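Local coordinates for protein predicted acetamidase/formamidase (Thermoanaerobacter tengcongensis, PDB 3TKK) that probably hydrolyses carbon-nitrogen bonds in linear amides such as formamide or acetamide, and carries zinc and calcium ions, at residues Asn20-Ser28 and Thr63-Ala71; Leu266-Gln274 and Arg286-Tyr297. All coordinates share one frame; numbering follows the deposited sequence.

Contact 1 (Asn20-Ser28 and Thr63-Ala71); sequences NKPAISVKS and TGPIFVEGA
E69 runs its side chain past V26 and K27. Its CB sits 3.5 Å from V26 O, CG lies only slightly farther from the same oxygen, and beyond CG the chain runs out extended (chi2 176°), alongside K27. At its end OE1 takes K27 NZ at 3.0 Å in a salt bridge, met on the syn side and 22° out of the carboxylate plane; the lysine bends at its last torsion (chi4 -67°) to bring the ammonium there. OE2 turns toward S25, 4.2 Å from S25 CB. A glutamine here would probably leave the K27 ammonium without its opposite charge. Underneath, the backbones pair in parallel. P65 O receives A23 N, I24 O receives F67 N, and V26 turns both ways, its N to F67 O and its O to E69 N at 2.7 Å. Beyond the last of these a water bridges S28 N and E69 O. On the same face as E69, the F67 side chain is flanked by P22, whose CB is 3.7 Å from F67 CB, and by S25 OG, at the same distance from CD2 of the ring. The other face is apolar: V26 CG2 packs against I66 CG2 at 3.6 Å and against V68 CG2, while Y5 and L32 close over V26. After a cis peptide P65 lays its ring along the 20-28 backbone, CD 3.4 Å from K21 O. This is a parallel strand pair in a mixed beta sheet, its apolar face packed on the nine-strand sheet, its other face carrying the K27-E69 pair.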
ATOM      1  N   ASN A  20      32.361  -9.573  -7.334  1.00 31.48           N
ATOM      2  CA  ASN A  20      32.619  -8.392  -8.207  1.00 31.43           C
ATOM      3  C   ASN A  20      33.678  -7.499  -7.494  1.00 30.36           C
ATOM      4  O   ASN A  20      33.493  -7.093  -6.332  1.00 31.91           O
ATOM      5  CB  ASN A  20      31.332  -7.573  -8.471  1.00 29.08           C
ATOM      6  CG  ASN A  20      30.276  -8.349  -9.349  1.00 26.45           C
ATOM      7  OD1 ASN A  20      30.666  -9.046 -10.278  1.00 26.13           O
ATOM      8  ND2 ASN A  20      28.956  -8.144  -9.090  1.00 23.49           N
ATOM      9  N   LYS A  21      34.746  -7.164  -8.180  1.00 28.79           N
ATOM     10  CA  LYS A  21      35.753  -6.314  -7.590  1.00 29.93           C
ATOM     11  C   LYS A  21      35.265  -4.875  -7.431  1.00 26.82           C
ATOM     12  O   LYS A  21      34.630  -4.343  -8.327  1.00 25.89           O
ATOM     13  CB  LYS A  21      36.948  -6.224  -8.547  1.00 33.40           C
ATOM     14  CG  LYS A  21      37.674  -7.511  -8.765  1.00 39.84           C
ATOM     15  CD  LYS A  21      38.550  -7.850  -7.609  1.00 43.81           C
ATOM     16  CE  LYS A  21      37.953  -9.008  -6.833  1.00 46.71           C
ATOM     17  NZ  LYS A  21      39.035 -10.047  -6.608  1.00 48.45           N
ATOM     18  N   PRO A  22      35.656  -4.229  -6.340  1.00 26.17           N
ATOM     19  CA  PRO A  22      35.260  -2.873  -5.962  1.00 25.81           C
ATOM     20  C   PRO A  22      35.741  -1.927  -7.045  1.00 24.78           C
ATOM     21  O   PRO A  22      36.880  -2.047  -7.571  1.00 25.67           O
ATOM     22  CB  PRO A  22      36.095  -2.589  -4.700  1.00 26.92           C
ATOM     23  CG  PRO A  22      36.401  -3.886  -4.137  1.00 29.11           C
ATOM     24  CD  PRO A  22      36.507  -4.875  -5.316  1.00 26.10           C
ATOM     25  N   ALA A  23      34.853  -1.012  -7.392  1.00 24.10           N
ATOM     26  CA  ALA A  23      35.180   0.018  -8.416  1.00 24.64           C
ATOM     27  C   ALA A  23      35.993   1.054  -7.686  1.00 24.88           C
ATOM     28  O   ALA A  23      36.829   1.745  -8.271  1.00 25.60           O
ATOM     29  CB  ALA A  23      33.867   0.657  -8.998  1.00 23.64           C
ATOM     30  N   ILE A  24      35.734   1.161  -6.392  1.00 24.59           N
ATOM     31  CA  ILE A  24      36.394   2.224  -5.594  1.00 25.13           C
ATOM     32  C   ILE A  24      36.168   1.838  -4.103  1.00 24.98           C
ATOM     33  O   ILE A  24      35.211   1.092  -3.766  1.00 24.28           O
ATOM     34  CB  ILE A  24      35.807   3.584  -5.908  1.00 24.96           C
ATOM     35  CG1 ILE A  24      36.606   4.693  -5.236  1.00 25.80           C
ATOM     36  CG2 ILE A  24      34.255   3.670  -5.546  1.00 23.94           C
ATOM     37  CD1 ILE A  24      35.987   6.168  -5.608  1.00 26.18           C
ATOM     38  N   SER A  25      37.136   2.208  -3.288  1.00 25.79           N
ATOM     39  CA  SER A  25      37.075   2.138  -1.827  1.00 26.37           C
ATOM     40  C   SER A  25      36.906   3.519  -1.216  1.00 26.24           C
ATOM     41  O   SER A  25      37.634   4.451  -1.574  1.00 27.70           O
ATOM     42  CB  SER A  25      38.393   1.535  -1.230  1.00 28.92           C
ATOM     43  OG  SER A  25      38.389   0.175  -1.419  1.00 33.33           O
ATOM     44  N   VAL A  26      35.969   3.628  -0.270  1.00 26.32           N
ATOM     45  CA  VAL A  26      35.707   4.849   0.429  1.00 26.25           C
ATOM     46  C   VAL A  26      35.614   4.454   1.931  1.00 27.43           C
ATOM     47  O   VAL A  26      35.651   3.228   2.289  1.00 26.49           O
ATOM     48  CB  VAL A  26      34.374   5.494  -0.047  1.00 26.52           C
ATOM     49  CG1 VAL A  26      34.366   5.721  -1.587  1.00 25.22           C
ATOM     50  CG2 VAL A  26      33.150   4.600   0.369  1.00 24.50           C
ATOM     51  N   LYS A  27      35.495   5.482   2.778  1.00 27.28           N
ATOM     52  CA  LYS A  27      35.366   5.260   4.225  1.00 28.38           C
ATOM     53  C   LYS A  27      34.030   5.737   4.733  1.00 27.85           C
ATOM     54  O   LYS A  27      33.299   6.560   4.074  1.00 28.97           O
ATOM     55  CB  LYS A  27      36.478   6.029   5.034  1.00 29.38           C
ATOM     56  CG  LYS A  27      37.906   5.843   4.511  1.00 32.71           C
ATOM     57  CD  LYS A  27      38.925   6.790   5.309  1.00 36.37           C
ATOM     58  CE  LYS A  27      40.310   6.815   4.669  1.00 39.66           C
ATOM     59  NZ  LYS A  27      40.789   5.458   4.893  1.00 41.06           N
ATOM     60  N   SER A  28      33.744   5.346   5.966  1.00 27.95           N
ATOM     61  CA  SER A  28      32.422   5.703   6.556  1.00 27.60           C
ATOM     62  C   SER A  28      32.395   7.210   6.657  1.00 29.17           C
ATOM     63  O   SER A  28      33.355   7.830   7.176  1.00 29.62           O
ATOM     64  CB  SER A  28      32.313   5.104   7.979  1.00 30.19           C
ATOM     65  OG  SER A  28      31.073   5.531   8.537  1.00 30.91           O
ATOM     66  N   THR A  63      25.613   0.997 -10.956  1.00 21.78           N
ATOM     67  CA  THR A  63      26.921   1.582 -10.875  1.00 20.29           C
ATOM     68  C   THR A  63      27.549   1.132  -9.539  1.00 20.24           C
ATOM     69  O   THR A  63      26.839   1.063  -8.515  1.00 19.67           O
ATOM     70  CB  THR A  63      26.836   3.090 -10.992  1.00 20.67           C
ATOM     71  OG1 THR A  63      26.269   3.382 -12.284  1.00 20.73           O
ATOM     72  CG2 THR A  63      28.299   3.741 -10.832  1.00 21.29           C
ATOM     73  N   GLY A  64      28.855   0.797  -9.546  1.00 21.06           N
ATOM     74  CA  GLY A  64      29.491   0.187  -8.392  1.00 20.95           C
ATOM     75  C   GLY A  64      30.301  -1.060  -8.804  1.00 22.04           C
ATOM     76  O   GLY A  64      30.584  -1.311 -10.012  1.00 21.97           O
ATOM     77  N   PRO A  65      30.724  -1.856  -7.809  1.00 21.67           N
ATOM     78  CA  PRO A  65      30.360  -1.693  -6.409  1.00 21.30           C
ATOM     79  C   PRO A  65      31.328  -0.799  -5.653  1.00 22.07           C
ATOM     80  O   PRO A  65      32.467  -0.566  -6.070  1.00 22.43           O
ATOM     81  CB  PRO A  65      30.379  -3.148  -5.860  1.00 21.52           C
ATOM     82  CG  PRO A  65      31.213  -3.939  -6.872  1.00 22.26           C
ATOM     83  CD  PRO A  65      31.535  -3.048  -8.064  1.00 22.39           C
ATOM     84  N   ILE A  66      30.822  -0.178  -4.614  1.00 21.45           N
ATOM     85  CA  ILE A  66      31.634   0.639  -3.733  1.00 22.00           C
ATOM     86  C   ILE A  66      32.004  -0.160  -2.462  1.00 22.36           C
ATOM     87  O   ILE A  66      31.128  -0.663  -1.747  1.00 21.99           O
ATOM     88  CB  ILE A  66      30.756   1.817  -3.323  1.00 22.30           C
ATOM     89  CG1 ILE A  66      30.325   2.581  -4.599  1.00 21.40           C
ATOM     90  CG2 ILE A  66      31.457   2.696  -2.229  1.00 22.34           C
ATOM     91  CD1 ILE A  66      28.995   3.537  -4.332  1.00 20.90           C
ATOM     92  N   PHE A  67      33.295  -0.300  -2.212  1.00 23.20           N
ATOM     93  CA  PHE A  67      33.761  -0.959  -0.992  1.00 23.85           C
ATOM     94  C   PHE A  67      33.832   0.109   0.054  1.00 24.08           C
ATOM     95  O   PHE A  67      34.451   1.175  -0.186  1.00 26.73           O
ATOM     96  CB  PHE A  67      35.137  -1.566  -1.271  1.00 24.67           C
ATOM     97  CG  PHE A  67      35.684  -2.340  -0.190  1.00 25.41           C
ATOM     98  CD1 PHE A  67      35.649  -3.769  -0.221  1.00 25.87           C
ATOM     99  CD2 PHE A  67      36.227  -1.706   0.911  1.00 26.06           C
ATOM    100  CE1 PHE A  67      36.212  -4.522   0.796  1.00 28.80           C
ATOM    101  CE2 PHE A  67      36.787  -2.444   1.988  1.00 27.74           C
ATOM    102  CZ  PHE A  67      36.832  -3.864   1.922  1.00 30.05           C
ATOM    103  N   VAL A  68      33.177  -0.146   1.202  1.00 25.11           N
ATOM    104  CA  VAL A  68      33.111   0.825   2.239  1.00 24.45           C
ATOM    105  C   VAL A  68      33.964   0.295   3.366  1.00 26.60           C
ATOM    106  O   VAL A  68      33.623  -0.674   3.970  1.00 26.60           O
ATOM    107  CB  VAL A  68      31.638   1.048   2.735  1.00 26.37           C
ATOM    108  CG1 VAL A  68      31.641   1.983   3.958  1.00 25.10           C
ATOM    109  CG2 VAL A  68      30.798   1.643   1.515  1.00 22.87           C
ATOM    110  N   GLU A  69      35.086   0.939   3.630  1.00 26.39           N
ATOM    111  CA  GLU A  69      35.992   0.493   4.702  1.00 28.83           C
ATOM    112  C   GLU A  69      35.315   0.389   6.059  1.00 30.45           C
ATOM    113  O   GLU A  69      34.716   1.343   6.452  1.00 31.38           O
ATOM    114  CB  GLU A  69      37.231   1.417   4.810  1.00 28.91           C
ATOM    115  CG  GLU A  69      38.234   0.978   3.724  1.00 32.64           C
ATOM    116  CD  GLU A  69      39.498   1.821   3.597  1.00 35.84           C
ATOM    117  OE1 GLU A  69      39.796   2.703   4.427  1.00 36.13           O
ATOM    118  OE2 GLU A  69      40.194   1.570   2.600  1.00 37.68           O
ATOM    119  N   GLY A  70      35.530  -0.734   6.776  1.00 29.00           N
ATOM    120  CA  GLY A  70      35.056  -0.883   8.182  1.00 29.28           C
ATOM    121  C   GLY A  70      33.768  -1.695   8.178  1.00 30.28           C
ATOM    122  O   GLY A  70      33.309  -2.184   9.240  1.00 33.51           O
ATOM    123  N   ALA A  71      33.136  -1.829   7.018  1.00 27.12           N
ATOM    124  CA  ALA A  71      31.878  -2.504   7.047  1.00 27.36           C
ATOM    125  C   ALA A  71      32.221  -3.929   7.117  1.00 28.15           C
ATOM    126  O   ALA A  71      32.981  -4.392   6.267  1.00 26.97           O
ATOM    127  CB  ALA A  71      31.019  -2.185   5.665  1.00 26.90           C
TER
HETATM  128  O   HOH W   1      35.444   3.602   7.445  1.00  4.21           O

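Contact 2 (Leu266-Gln274 and Arg286-Tyr297); sequences LFSITGNAQ and RFSLPNWILESY
F287 has its CG anti to the backbone N (chi1 -172°), which carries the ring across the strand pair to G271 and F267; at F267 CG lies beside the backbone N, anti to the carbonyl carbon (chi1 -81°). F287 CE2 stands over one face of the F267 ring, toward its rim and 3.6 Å from CD2, with the planes inclined at 45°. F287 CZ comes within 3.5 Å of G271 CA, the ring lying close against the glycine. L289 CD1 touches F267 CE1, and its other methyl, CD2, reaches T270 CG2 at 3.7 Å. The frame is a beta hairpin, strands 272-277 and 283-290, flanked by helix ends: N272 with S288 and Q274 with R286 are hydrogen-bonded antiparallel pairs. On the face of these four, Q274 OE1 accepts R286 NE at 3.0 Å and, weakly, NH2, the amide standing almost perpendicular to the guanidinium; D191 forms a salt bridge with the same arginine. Two waters join S288 OG to N272 ND2 and to Q274 OE1, while N272 OD1 is bonded to D191 of the second subunit. Across the helices, I293 CD1 meets T270 tip to tip, and L266 CD2 lies 4.0 Å from I293 CG2.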
ATOM      1  N   LEU A 266      -0.517  -2.212  18.332  1.00 31.80           N
ATOM      2  CA  LEU A 266       0.076  -0.922  17.910  1.00 31.44           C
ATOM      3  C   LEU A 266       0.274  -0.880  16.359  1.00 29.64           C
ATOM      4  O   LEU A 266      -0.118   0.112  15.693  1.00 28.61           O
ATOM      5  CB  LEU A 266       1.468  -0.717  18.548  1.00 31.75           C
ATOM      6  CG  LEU A 266       2.201   0.600  18.122  1.00 31.25           C
ATOM      7  CD1 LEU A 266       1.446   1.770  18.536  1.00 32.20           C
ATOM      8  CD2 LEU A 266       3.624   0.726  18.725  1.00 31.86           C
ATOM      9  N   PHE A 267       0.837  -1.974  15.811  1.00 28.37           N
ATOM     10  CA  PHE A 267       1.072  -2.067  14.387  1.00 26.70           C
ATOM     11  C   PHE A 267      -0.271  -2.073  13.623  1.00 26.18           C
ATOM     12  O   PHE A 267      -0.343  -1.564  12.490  1.00 25.02           O
ATOM     13  CB  PHE A 267       1.749  -3.372  14.089  1.00 26.31           C
ATOM     14  CG  PHE A 267       3.264  -3.361  14.343  1.00 27.07           C
ATOM     15  CD1 PHE A 267       3.869  -2.377  15.118  1.00 27.08           C
ATOM     16  CD2 PHE A 267       4.022  -4.354  13.850  1.00 26.42           C
ATOM     17  CE1 PHE A 267       5.257  -2.373  15.334  1.00 28.53           C
ATOM     18  CE2 PHE A 267       5.399  -4.391  14.076  1.00 26.09           C
ATOM     19  CZ  PHE A 267       6.022  -3.370  14.827  1.00 26.89           C
ATOM     20  N   SER A 268      -1.265  -2.718  14.215  1.00 27.04           N
ATOM     21  CA  SER A 268      -2.524  -2.830  13.544  1.00 26.78           C
ATOM     22  C   SER A 268      -3.167  -1.457  13.350  1.00 26.98           C
ATOM     23  O   SER A 268      -4.029  -1.311  12.415  1.00 26.57           O
ATOM     24  CB  SER A 268      -3.519  -3.685  14.359  1.00 27.89           C
ATOM     25  OG  SER A 268      -4.355  -4.529  13.537  1.00 27.37           O
ATOM     26  N   ILE A 269      -2.890  -0.514  14.248  1.00 27.61           N
ATOM     27  CA  ILE A 269      -3.593   0.767  14.212  1.00 27.98           C
ATOM     28  C   ILE A 269      -2.806   1.965  13.722  1.00 29.38           C
ATOM     29  O   ILE A 269      -3.421   3.053  13.366  1.00 27.78           O
ATOM     30  CB  ILE A 269      -4.227   1.146  15.590  1.00 29.84           C
ATOM     31  CG1 ILE A 269      -3.172   1.452  16.650  1.00 30.85           C
ATOM     32  CG2 ILE A 269      -5.223   0.056  16.028  1.00 30.49           C
ATOM     33  CD1 ILE A 269      -3.820   2.025  18.010  1.00 32.95           C
ATOM     34  N   THR A 270      -1.472   1.819  13.753  1.00 28.41           N
ATOM     35  CA  THR A 270      -0.663   2.891  13.349  1.00 28.61           C
ATOM     36  C   THR A 270       0.405   2.558  12.352  1.00 25.80           C
ATOM     37  O   THR A 270       1.089   3.465  11.850  1.00 26.36           O
ATOM     38  CB  THR A 270      -0.131   3.607  14.602  1.00 35.85           C
ATOM     39  OG1 THR A 270       0.214   4.954  14.234  1.00 39.38           O
ATOM     40  CG2 THR A 270       1.043   2.872  15.144  1.00 30.34           C
ATOM     41  N   GLY A 271       0.519   1.286  11.958  1.00 25.47           N
ATOM     42  CA  GLY A 271       1.414   0.938  10.899  1.00 23.41           C
ATOM     43  C   GLY A 271       0.664   0.578   9.608  1.00 24.27           C
ATOM     44  O   GLY A 271      -0.499   0.145   9.647  1.00 23.16           O
ATOM     45  N   ASN A 272       1.344   0.717   8.463  1.00 23.50           N
ATOM     46  CA  ASN A 272       0.686   0.640   7.144  1.00 21.11           C
ATOM     47  C   ASN A 272       1.435  -0.347   6.308  1.00 19.65           C
ATOM     48  O   ASN A 272       2.647  -0.111   5.973  1.00 22.28           O
ATOM     49  CB  ASN A 272       0.686   2.051   6.445  1.00 20.25           C
ATOM     50  CG  ASN A 272      -0.206   3.032   7.136  1.00 24.04           C
ATOM     51  OD1 ASN A 272      -1.380   2.797   7.261  1.00 23.60           O
ATOM     52  ND2 ASN A 272       0.333   4.187   7.548  1.00 24.13           N
ATOM     53  N   ALA A 273       0.816  -1.473   6.014  1.00 19.55           N
ATOM     54  CA  ALA A 273       1.438  -2.381   5.076  1.00 19.24           C
ATOM     55  C   ALA A 273       1.274  -1.752   3.680  1.00 18.37           C
ATOM     56  O   ALA A 273       0.189  -1.316   3.385  1.00 18.14           O
ATOM     57  CB  ALA A 273       0.708  -3.676   5.160  1.00 19.44           C
ATOM     58  N   GLN A 274       2.296  -1.780   2.809  1.00 17.48           N
ATOM     59  CA  GLN A 274       2.243  -0.953   1.571  1.00 16.96           C
ATOM     60  C   GLN A 274       2.934  -1.830   0.531  1.00 18.18           C
ATOM     61  O   GLN A 274       3.584  -2.856   0.862  1.00 17.59           O
ATOM     62  CB  GLN A 274       2.990   0.352   1.804  1.00 17.03           C
ATOM     63  CG  GLN A 274       2.337   1.206   2.898  1.00 17.74           C
ATOM     64  CD  GLN A 274       2.905   2.612   2.960  1.00 17.98           C
ATOM     65  OE1 GLN A 274       4.110   2.753   2.724  1.00 19.22           O
ATOM     66  NE2 GLN A 274       2.070   3.670   3.313  1.00 22.49           N
ATOM     67  N   ARG A 286       6.220  -3.414   1.874  1.00 19.04           N
ATOM     68  CA  ARG A 286       6.816  -2.776   2.970  1.00 17.17           C
ATOM     69  C   ARG A 286       5.925  -2.617   4.151  1.00 20.09           C
ATOM     70  O   ARG A 286       4.711  -2.728   4.012  1.00 19.29           O
ATOM     71  CB  ARG A 286       7.416  -1.473   2.536  1.00 22.56           C
ATOM     72  CG  ARG A 286       6.522  -0.440   2.057  1.00 20.69           C
ATOM     73  CD  ARG A 286       7.296   0.641   1.262  1.00 20.45           C
ATOM     74  NE  ARG A 286       6.301   1.698   1.013  1.00 16.64           N
ATOM     75  CZ  ARG A 286       5.737   1.977  -0.174  1.00 17.35           C
ATOM     76  NH1 ARG A 286       6.252   1.492  -1.290  1.00 15.85           N
ATOM     77  NH2 ARG A 286       4.828   2.980  -0.259  1.00 18.10           N
ATOM     78  N   PHE A 287       6.499  -2.398   5.334  1.00 20.13           N
ATOM     79  CA  PHE A 287       5.661  -1.961   6.477  1.00 19.97           C
ATOM     80  C   PHE A 287       6.132  -0.672   7.134  1.00 21.13           C
ATOM     81  O   PHE A 287       7.260  -0.564   7.599  1.00 19.86           O
ATOM     82  CB  PHE A 287       5.579  -3.104   7.503  1.00 19.93           C
ATOM     83  CG  PHE A 287       4.585  -2.811   8.618  1.00 22.84           C
ATOM     84  CD1 PHE A 287       3.223  -2.879   8.358  1.00 21.02           C
ATOM     85  CD2 PHE A 287       5.020  -2.574   9.926  1.00 21.82           C
ATOM     86  CE1 PHE A 287       2.277  -2.586   9.320  1.00 21.66           C
ATOM     87  CE2 PHE A 287       4.032  -2.294  10.917  1.00 22.78           C
ATOM     88  CZ  PHE A 287       2.682  -2.367  10.641  1.00 22.71           C
ATOM     89  N   SER A 288       5.259   0.335   7.213  1.00 19.79           N
ATOM     90  CA  SER A 288       5.737   1.665   7.498  1.00 20.21           C
ATOM     91  C   SER A 288       5.112   2.123   8.797  1.00 22.34           C
ATOM     92  O   SER A 288       3.879   2.033   8.934  1.00 23.58           O
ATOM     93  CB  SER A 288       5.151   2.506   6.385  1.00 20.31           C
ATOM     94  OG  SER A 288       5.477   3.833   6.457  1.00 22.65           O
ATOM     95  N   LEU A 289       5.903   2.767   9.692  1.00 24.51           N
ATOM     96  CA  LEU A 289       5.433   3.453  10.910  1.00 23.51           C
ATOM     97  C   LEU A 289       5.888   4.924  10.903  1.00 27.00           C
ATOM     98  O   LEU A 289       6.905   5.252  10.350  1.00 27.73           O
ATOM     99  CB  LEU A 289       5.983   2.778  12.162  1.00 24.45           C
ATOM    100  CG  LEU A 289       5.303   1.444  12.438  1.00 24.44           C
ATOM    101  CD1 LEU A 289       6.248   0.453  13.207  1.00 24.97           C
ATOM    102  CD2 LEU A 289       3.973   1.742  13.241  1.00 25.47           C
ATOM    103  N   PRO A 290       5.113   5.797  11.499  1.00 27.31           N
ATOM    104  CA  PRO A 290       5.543   7.163  11.682  1.00 27.20           C
ATOM    105  C   PRO A 290       6.821   7.207  12.495  1.00 27.75           C
ATOM    106  O   PRO A 290       6.922   6.596  13.519  1.00 28.03           O
ATOM    107  CB  PRO A 290       4.380   7.811  12.495  1.00 29.29           C
ATOM    108  CG  PRO A 290       3.202   6.988  12.206  1.00 27.71           C
ATOM    109  CD  PRO A 290       3.823   5.529  12.147  1.00 28.71           C
ATOM    110  N   ASN A 291       7.788   8.039  12.113  1.00 32.32           N
ATOM    111  CA  ASN A 291       9.013   8.168  12.920  1.00 30.80           C
ATOM    112  C   ASN A 291       8.789   8.531  14.384  1.00 33.65           C
ATOM    113  O   ASN A 291       9.551   8.118  15.249  1.00 33.56           O
ATOM    114  CB  ASN A 291       9.969   9.175  12.299  1.00 31.47           C
ATOM    115  CG  ASN A 291      10.462   8.729  10.959  1.00 26.08           C
ATOM    116  OD1 ASN A 291      10.499   7.497  10.629  1.00 30.89           O
ATOM    117  ND2 ASN A 291      10.953   9.659  10.206  1.00 26.03           N
ATOM    118  N   TRP A 292       7.763   9.304  14.719  1.00 38.28           N
ATOM    119  CA  TRP A 292       7.742   9.761  16.135  1.00 38.28           C
ATOM    120  C   TRP A 292       7.356   8.589  17.087  1.00 39.62           C
ATOM    121  O   TRP A 292       7.665   8.573  18.288  1.00 40.46           O
ATOM    122  CB  TRP A 292       6.808  10.958  16.311  1.00 41.16           C
ATOM    123  CG  TRP A 292       5.379  10.626  16.073  1.00 40.74           C
ATOM    124  CD1 TRP A 292       4.743  10.537  14.877  1.00 36.94           C
ATOM    125  CD2 TRP A 292       4.388  10.342  17.084  1.00 43.18           C
ATOM    126  NE1 TRP A 292       3.433  10.147  15.075  1.00 40.17           N
ATOM    127  CE2 TRP A 292       3.189  10.075  16.427  1.00 42.48           C
ATOM    128  CE3 TRP A 292       4.415  10.295  18.489  1.00 47.69           C
ATOM    129  CZ2 TRP A 292       2.022   9.779  17.112  1.00 45.30           C
ATOM    130  CZ3 TRP A 292       3.253  10.007  19.169  1.00 48.06           C
ATOM    131  CH2 TRP A 292       2.076   9.719  18.474  1.00 46.43           C
ATOM    132  N   ILE A 293       6.647   7.608  16.568  1.00 36.83           N
ATOM    133  CA  ILE A 293       6.420   6.381  17.341  1.00 38.68           C
ATOM    134  C   ILE A 293       7.729   5.650  17.638  1.00 37.45           C
ATOM    135  O   ILE A 293       8.051   5.371  18.795  1.00 39.41           O
ATOM    136  CB  ILE A 293       5.503   5.392  16.577  1.00 37.24           C
ATOM    137  CG1 ILE A 293       4.230   6.063  16.063  1.00 39.16           C
ATOM    138  CG2 ILE A 293       5.125   4.245  17.455  1.00 40.39           C
ATOM    139  CD1 ILE A 293       3.056   5.719  16.817  1.00 40.84           C
ATOM    140  N   LEU A 294       8.548   5.361  16.632  1.00 33.09           N
ATOM    141  CA  LEU A 294       9.809   4.729  16.953  1.00 36.77           C
ATOM    142  C   LEU A 294      10.589   5.627  17.929  1.00 40.06           C
ATOM    143  O   LEU A 294      11.247   5.183  18.900  1.00 40.94           O
ATOM    144  CB  LEU A 294      10.690   4.580  15.707  1.00 34.62           C
ATOM    145  CG  LEU A 294      10.370   3.773  14.471  1.00 34.95           C
ATOM    146  CD1 LEU A 294      11.279   2.590  14.432  1.00 35.58           C
ATOM    147  CD2 LEU A 294       8.920   3.365  14.332  1.00 31.26           C
ATOM    148  N   GLU A 295      10.548   6.910  17.640  1.00 44.01           N
ATOM    149  CA  GLU A 295      11.275   7.898  18.461  1.00 47.06           C
ATOM    150  C   GLU A 295      10.830   7.789  19.919  1.00 50.22           C
ATOM    151  O   GLU A 295      11.649   7.754  20.820  1.00 50.67           O
ATOM    152  CB  GLU A 295      11.002   9.286  17.894  1.00 50.44           C
ATOM    153  CG  GLU A 295      11.680  10.468  18.582  1.00 58.69           C
ATOM    154  CD  GLU A 295      13.151  10.215  18.853  1.00 61.09           C
ATOM    155  OE1 GLU A 295      13.781   9.353  18.194  1.00 62.19           O
ATOM    156  OE2 GLU A 295      13.683  10.887  19.740  1.00 64.86           O
ATOM    157  N   SER A 296       9.530   7.715  20.171  1.00 53.08           N
ATOM    158  CA  SER A 296       9.122   7.629  21.566  1.00 56.54           C
ATOM    159  C   SER A 296       9.796   6.469  22.255  1.00 56.91           C
ATOM    160  O   SER A 296      10.171   6.602  23.420  1.00 59.32           O
ATOM    161  CB  SER A 296       7.640   7.473  21.694  1.00 58.48           C
ATOM    162  OG  SER A 296       7.013   8.662  21.270  1.00 61.73           O
ATOM    163  N   TYR A 297       9.962   5.332  21.562  1.00 54.48           N
ATOM    164  CA  TYR A 297      10.529   4.160  22.244  1.00 53.15           C
ATOM    165  C   TYR A 297      11.983   4.115  22.051  1.00 52.66           C
ATOM    166  O   TYR A 297      12.592   3.037  22.153  1.00 54.96           O
ATOM    167  CB  TYR A 297       9.927   2.838  21.816  1.00 50.64           C
ATOM    168  CG  TYR A 297       8.453   2.664  22.064  1.00 52.00           C
ATOM    169  CD1 TYR A 297       7.570   3.148  21.146  1.00 50.50           C
ATOM    170  CD2 TYR A 297       7.940   1.981  23.178  1.00 54.19           C
ATOM    171  CE1 TYR A 297       6.249   2.983  21.243  1.00 51.70           C
ATOM    172  CE2 TYR A 297       6.519   1.819  23.317  1.00 54.04           C
ATOM    173  CZ  TYR A 297       5.700   2.350  22.319  1.00 54.15           C
ATOM    174  OH  TYR A 297       4.304   2.270  22.227  1.00 56.07           O
TER
HETATM  175  O   HOH W   2       3.076   5.078   7.181  1.00  3.51           O
HETATM  176  O   HOH W   3       5.539   4.804   4.047  1.00  4.07           O

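Overall arrangement
From the N terminus, contact 1 comes first: the loop and strand at 20-28 are joined by 63-71, closing a loop of 34 residues that contains strand 31-36. It ties strand 24-27 into the mixed sheet that also holds strand 180-186, whose D184 and H186 bind metal. Much later, contact 2 closes a much shorter loop of 11 residues, the rest of the hairpin of strands 272-277 and 283-290, and ties the end of helix 260-270 to helix 291-296 at the edge, within this chain, of the nine-strand sheet, where the second subunit adjoins. Contacts 1 and 2 follow in series, neither nested nor crossed, their centres about 33 Å apart in separate regions of the chain.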